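Local coordinates for protein cellulase CEL9M (Clostridium cellulolyticum, PDB 1IA6) that probably hydrolyses internal beta-1,4-glucosidic linkages of cellulose, as an endoglucanase of glycoside hydrolase family 9, at residues Thr113-Glu121 with Arg139-Pro147. Sequence-based numbering, arbitrary orientation.
Sequences TTFYYQVGE and RPSLYKADP
F115 and A145 form the hydrogen-bonded pair of a short antiparallel strand pairing, part of a small three-stranded sheet in a largely helical chain. Two bonds define it: A145 N to F115 O at 2.7 Å, nearly straight at 170°, and F115 N to A145 O at 3.0 Å. Y117 N then reaches Y143 O (3.1 Å). Beyond the strands, where 139-147 makes an inverse gamma turn at S141, G120 N to P140 O is a separate bond of 2.8 Å.

On one face, Y116 and K144 run side by side, with Y116 CD1 3.6 Å from K144 CB. Y117, its CG between backbone N and carbonyl carbon (chi1 63°), turns its ring across the partner strand; Y143 CB sits over one ring face, 3.4 Å from Y117 CE1. The Y117 hydroxyl binds N199 N and a water that donates to K144 O. Q118 OE1 lies in plane at the Y143 ring edge, 3.3 Å from Y143 CD2, amide and ring planes 83° apart; Q118 NE2 donates to G120 O, and the amide also has Q201 as partner.

At the far end, V119 CG1 lies against R139 NH2, the side chains crossing at about a right angle; R139 is salt-bridged to D42, beside zinc ligand H39. F115 and A145 rest on helix 152-169. The arrangement is an antiparallel sheet joining the zinc-site loops to the helical barrel of a family 9 catalytic module.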
ATOM      1  N   THR A 113      19.235  16.066  -4.299  1.00 15.16           N
ATOM      2  CA  THR A 113      19.067  16.126  -2.851  1.00 16.62           C
ATOM      3  C   THR A 113      17.731  16.675  -2.352  1.00 15.68           C
ATOM      4  O   THR A 113      17.623  17.089  -1.197  1.00 15.96           O
ATOM      5  CB  THR A 113      20.199  16.951  -2.199  1.00 17.57           C
ATOM      6  OG1 THR A 113      20.199  18.275  -2.745  1.00 19.75           O
ATOM      7  CG2 THR A 113      21.552  16.297  -2.455  1.00 18.96           C
ATOM      8  N   THR A 114      16.711  16.667  -3.203  1.00 14.33           N
ATOM      9  CA  THR A 114      15.408  17.181  -2.791  1.00 13.98           C
ATOM     10  C   THR A 114      14.277  16.237  -3.161  1.00 12.35           C
ATOM     11  O   THR A 114      14.280  15.644  -4.238  1.00 13.19           O
ATOM     12  CB  THR A 114      15.117  18.542  -3.445  1.00 15.71           C
ATOM     13  OG1 THR A 114      16.212  19.433  -3.200  1.00 16.43           O
ATOM     14  CG2 THR A 114      13.835  19.142  -2.872  1.00 17.00           C
ATOM     15  N   PHE A 115      13.314  16.091  -2.256  1.00 11.04           N
ATOM     16  CA  PHE A 115      12.163  15.237  -2.515  1.00  9.85           C
ATOM     17  C   PHE A 115      10.933  15.760  -1.794  1.00  8.98           C
ATOM     18  O   PHE A 115      10.887  15.766  -0.562  1.00  9.91           O
ATOM     19  CB  PHE A 115      12.420  13.802  -2.056  1.00  9.57           C
ATOM     20  CG  PHE A 115      11.309  12.856  -2.412  1.00  8.86           C
ATOM     21  CD1 PHE A 115      11.058  12.533  -3.742  1.00  9.30           C
ATOM     22  CD2 PHE A 115      10.495  12.312  -1.424  1.00  9.28           C
ATOM     23  CE1 PHE A 115      10.005  11.683  -4.086  1.00  9.18           C
ATOM     24  CE2 PHE A 115       9.438  11.458  -1.758  1.00 10.83           C
ATOM     25  CZ  PHE A 115       9.194  11.144  -3.089  1.00  9.75           C
ATOM     26  N   TYR A 116       9.947  16.207  -2.569  1.00  9.27           N
ATOM     27  CA  TYR A 116       8.690  16.710  -2.021  1.00  9.93           C
ATOM     28  C   TYR A 116       7.844  15.486  -1.726  1.00 10.63           C
ATOM     29  O   TYR A 116       7.736  14.596  -2.576  1.00 10.78           O
ATOM     30  CB  TYR A 116       7.996  17.599  -3.048  1.00 12.93           C
ATOM     31  CG  TYR A 116       8.679  18.933  -3.221  1.00 14.00           C
ATOM     32  CD1 TYR A 116       8.446  19.972  -2.322  1.00 15.29           C
ATOM     33  CD2 TYR A 116       9.590  19.143  -4.255  1.00 15.02           C
ATOM     34  CE1 TYR A 116       9.105  21.192  -2.445  1.00 16.68           C
ATOM     35  CE2 TYR A 116      10.257  20.362  -4.386  1.00 18.07           C
ATOM     36  CZ  TYR A 116      10.007  21.380  -3.476  1.00 19.21           C
ATOM     37  OH  TYR A 116      10.658  22.588  -3.590  1.00 24.07           O
ATOM     38  N   TYR A 117       7.237  15.424  -0.541  1.00 10.15           N
ATOM     39  CA  TYR A 117       6.453  14.239  -0.212  1.00 10.13           C
ATOM     40  C   TYR A 117       5.043  14.413   0.335  1.00  9.60           C
ATOM     41  O   TYR A 117       4.403  13.434   0.713  1.00 11.44           O
ATOM     42  CB  TYR A 117       7.271  13.316   0.699  1.00  9.61           C
ATOM     43  CG  TYR A 117       7.648  13.875   2.053  1.00 11.00           C
ATOM     44  CD1 TYR A 117       6.721  13.927   3.092  1.00  8.72           C
ATOM     45  CD2 TYR A 117       8.958  14.289   2.315  1.00 10.11           C
ATOM     46  CE1 TYR A 117       7.091  14.366   4.367  1.00 10.58           C
ATOM     47  CE2 TYR A 117       9.337  14.729   3.579  1.00 10.43           C
ATOM     48  CZ  TYR A 117       8.401  14.762   4.602  1.00 10.86           C
ATOM     49  OH  TYR A 117       8.782  15.168   5.858  1.00 12.25           O
ATOM     50  N   GLN A 118       4.550  15.643   0.397  1.00  8.90           N
ATOM     51  CA  GLN A 118       3.174  15.843   0.829  1.00  8.74           C
ATOM     52  C   GLN A 118       2.568  17.047   0.148  1.00  9.90           C
ATOM     53  O   GLN A 118       3.111  18.150   0.202  1.00  9.61           O
ATOM     54  CB  GLN A 118       3.021  16.001   2.349  1.00  8.38           C
ATOM     55  CG  GLN A 118       1.520  16.034   2.727  1.00  8.53           C
ATOM     56  CD  GLN A 118       1.230  16.035   4.218  1.00  9.55           C
ATOM     57  OE1 GLN A 118       1.846  15.300   4.988  1.00  9.53           O
ATOM     58  NE2 GLN A 118       0.263  16.853   4.628  1.00  9.72           N
ATOM     59  N   VAL A 119       1.448  16.815  -0.524  1.00  8.99           N
ATOM     60  CA  VAL A 119       0.721  17.873  -1.205  1.00  9.81           C
ATOM     61  C   VAL A 119      -0.649  17.911  -0.552  1.00 10.04           C
ATOM     62  O   VAL A 119      -1.364  16.906  -0.542  1.00  9.30           O
ATOM     63  CB  VAL A 119       0.570  17.577  -2.706  1.00  9.40           C
ATOM     64  CG1 VAL A 119      -0.368  18.594  -3.355  1.00 11.73           C
ATOM     65  CG2 VAL A 119       1.936  17.621  -3.370  1.00 10.50           C
ATOM     66  N   GLY A 120      -0.996  19.069  -0.001  1.00 10.31           N
ATOM     67  CA  GLY A 120      -2.269  19.230   0.679  1.00 11.01           C
ATOM     68  C   GLY A 120      -2.056  19.290   2.181  1.00 11.35           C
ATOM     69  O   GLY A 120      -1.018  18.864   2.693  1.00 10.11           O
ATOM     70  N   GLU A 121      -3.034  19.832   2.896  1.00 10.89           N
ATOM     71  CA  GLU A 121      -2.950  19.938   4.348  1.00 10.62           C
ATOM     72  C   GLU A 121      -4.163  19.178   4.883  1.00 10.90           C
ATOM     73  O   GLU A 121      -5.305  19.541   4.599  1.00 10.92           O
ATOM     74  CB  GLU A 121      -2.982  21.414   4.765  1.00 11.71           C
ATOM     75  CG  GLU A 121      -2.645  21.673   6.225  1.00 11.55           C
ATOM     76  CD  GLU A 121      -3.771  21.297   7.161  1.00 10.61           C
ATOM     77  OE1 GLU A 121      -4.863  21.891   7.045  1.00 12.15           O
ATOM     78  OE2 GLU A 121      -3.569  20.409   8.011  1.00 12.14           O
ATOM     79  N   ARG A 139      -3.407  24.107  -2.924  1.00 26.98           N
ATOM     80  CA  ARG A 139      -2.930  23.094  -1.997  1.00 22.99           C
ATOM     81  C   ARG A 139      -1.457  23.367  -1.757  1.00 18.98           C
ATOM     82  O   ARG A 139      -0.701  23.605  -2.698  1.00 17.09           O
ATOM     83  CB  ARG A 139      -3.090  21.694  -2.589  1.00 23.16           C
ATOM     84  CG  ARG A 139      -4.342  20.969  -2.150  1.00 22.05           C
ATOM     85  CD  ARG A 139      -5.052  20.369  -3.342  1.00 19.95           C
ATOM     86  NE  ARG A 139      -4.306  19.294  -3.998  1.00 17.09           N
ATOM     87  CZ  ARG A 139      -4.381  18.010  -3.653  1.00 16.37           C
ATOM     88  NH1 ARG A 139      -5.162  17.636  -2.648  1.00 13.76           N
ATOM     89  NH2 ARG A 139      -3.708  17.094  -4.342  1.00 13.39           N
ATOM     90  N   PRO A 140      -1.028  23.343  -0.493  1.00 15.46           N
ATOM     91  CA  PRO A 140       0.380  23.597  -0.196  1.00 14.69           C
ATOM     92  C   PRO A 140       1.262  22.366  -0.363  1.00 15.02           C
ATOM     93  O   PRO A 140       0.843  21.245  -0.071  1.00 13.24           O
ATOM     94  CB  PRO A 140       0.340  24.058   1.254  1.00 15.76           C
ATOM     95  CG  PRO A 140      -0.753  23.191   1.826  1.00 16.33           C
ATOM     96  CD  PRO A 140      -1.823  23.261   0.747  1.00 15.73           C
ATOM     97  N   SER A 141       2.473  22.580  -0.864  1.00 12.90           N
ATOM     98  CA  SER A 141       3.443  21.501  -0.995  1.00 14.41           C
ATOM     99  C   SER A 141       4.056  21.612   0.397  1.00 14.23           C
ATOM    100  O   SER A 141       5.124  22.196   0.593  1.00 15.85           O
ATOM    101  CB  SER A 141       4.454  21.837  -2.089  1.00 14.52           C
ATOM    102  OG  SER A 141       3.783  22.044  -3.322  1.00 13.96           O
ATOM    103  N   LEU A 142       3.334  21.055   1.363  1.00 13.38           N
ATOM    104  CA  LEU A 142       3.678  21.135   2.777  1.00 11.93           C
ATOM    105  C   LEU A 142       5.032  20.645   3.278  1.00 12.75           C
ATOM    106  O   LEU A 142       5.687  21.345   4.053  1.00 11.95           O
ATOM    107  CB  LEU A 142       2.568  20.468   3.595  1.00 11.47           C
ATOM    108  CG  LEU A 142       2.439  20.929   5.048  1.00 13.26           C
ATOM    109  CD1 LEU A 142       2.210  22.441   5.084  1.00 15.44           C
ATOM    110  CD2 LEU A 142       1.288  20.203   5.719  1.00 14.53           C
ATOM    111  N   TYR A 143       5.449  19.455   2.860  1.00 12.00           N
ATOM    112  CA  TYR A 143       6.720  18.908   3.324  1.00 12.07           C
ATOM    113  C   TYR A 143       7.651  18.444   2.209  1.00 13.12           C
ATOM    114  O   TYR A 143       7.215  18.000   1.145  1.00 11.34           O
ATOM    115  CB  TYR A 143       6.481  17.721   4.262  1.00 12.13           C
ATOM    116  CG  TYR A 143       5.616  18.002   5.469  1.00 13.16           C
ATOM    117  CD1 TYR A 143       6.007  18.928   6.436  1.00 15.28           C
ATOM    118  CD2 TYR A 143       4.415  17.316   5.661  1.00 14.52           C
ATOM    119  CE1 TYR A 143       5.227  19.160   7.566  1.00 16.68           C
ATOM    120  CE2 TYR A 143       3.625  17.541   6.789  1.00 16.65           C
ATOM    121  CZ  TYR A 143       4.039  18.465   7.735  1.00 18.06           C
ATOM    122  OH  TYR A 143       3.268  18.691   8.855  1.00 19.79           O
ATOM    123  N   LYS A 144       8.945  18.541   2.480  1.00 13.40           N
ATOM    124  CA  LYS A 144       9.961  18.108   1.538  1.00 14.18           C
ATOM    125  C   LYS A 144      11.173  17.657   2.337  1.00 14.10           C
ATOM    126  O   LYS A 144      11.421  18.149   3.438  1.00 15.40           O
ATOM    127  CB  LYS A 144      10.364  19.250   0.601  1.00 15.59           C
ATOM    128  CG  LYS A 144      11.140  20.368   1.268  1.00 18.68           C
ATOM    129  CD  LYS A 144      11.643  21.371   0.242  1.00 22.06           C
ATOM    130  CE  LYS A 144      12.385  22.512   0.907  1.00 22.60           C
ATOM    131  NZ  LYS A 144      12.821  23.520  -0.094  1.00 28.37           N
ATOM    132  N   ALA A 145      11.912  16.707   1.785  1.00 12.94           N
ATOM    133  CA  ALA A 145      13.109  16.208   2.426  1.00 12.35           C
ATOM    134  C   ALA A 145      14.303  16.799   1.692  1.00 11.37           C
ATOM    135  O   ALA A 145      14.279  16.947   0.472  1.00  9.81           O
ATOM    136  CB  ALA A 145      13.146  14.690   2.353  1.00 13.01           C
ATOM    137  N   ASP A 146      15.325  17.174   2.449  1.00 13.05           N
ATOM    138  CA  ASP A 146      16.554  17.721   1.889  1.00 14.35           C
ATOM    139  C   ASP A 146      17.660  17.496   2.919  1.00 14.16           C
ATOM    140  O   ASP A 146      17.415  16.909   3.970  1.00 14.29           O
ATOM    141  CB  ASP A 146      16.394  19.212   1.548  1.00 15.48           C
ATOM    142  CG  ASP A 146      15.934  20.038   2.722  1.00 18.32           C
ATOM    143  OD1 ASP A 146      16.510  19.900   3.818  1.00 18.75           O
ATOM    144  OD2 ASP A 146      14.997  20.840   2.544  1.00 23.42           O
ATOM    145  N   PRO A 147      18.891  17.944   2.633  1.00 16.15           N
ATOM    146  CA  PRO A 147      19.987  17.741   3.588  1.00 18.13           C
ATOM    147  C   PRO A 147      19.737  18.167   5.035  1.00 18.67           C
ATOM    148  O   PRO A 147      20.381  17.653   5.946  1.00 19.57           O
ATOM    149  CB  PRO A 147      21.142  18.504   2.943  1.00 16.64           C
ATOM    150  CG  PRO A 147      20.893  18.259   1.489  1.00 16.57           C
ATOM    151  CD  PRO A 147      19.401  18.526   1.380  1.00 16.77           C
TER
HETATM  152  O   HOH W   1      11.177  16.158   6.021  1.00 17.11           O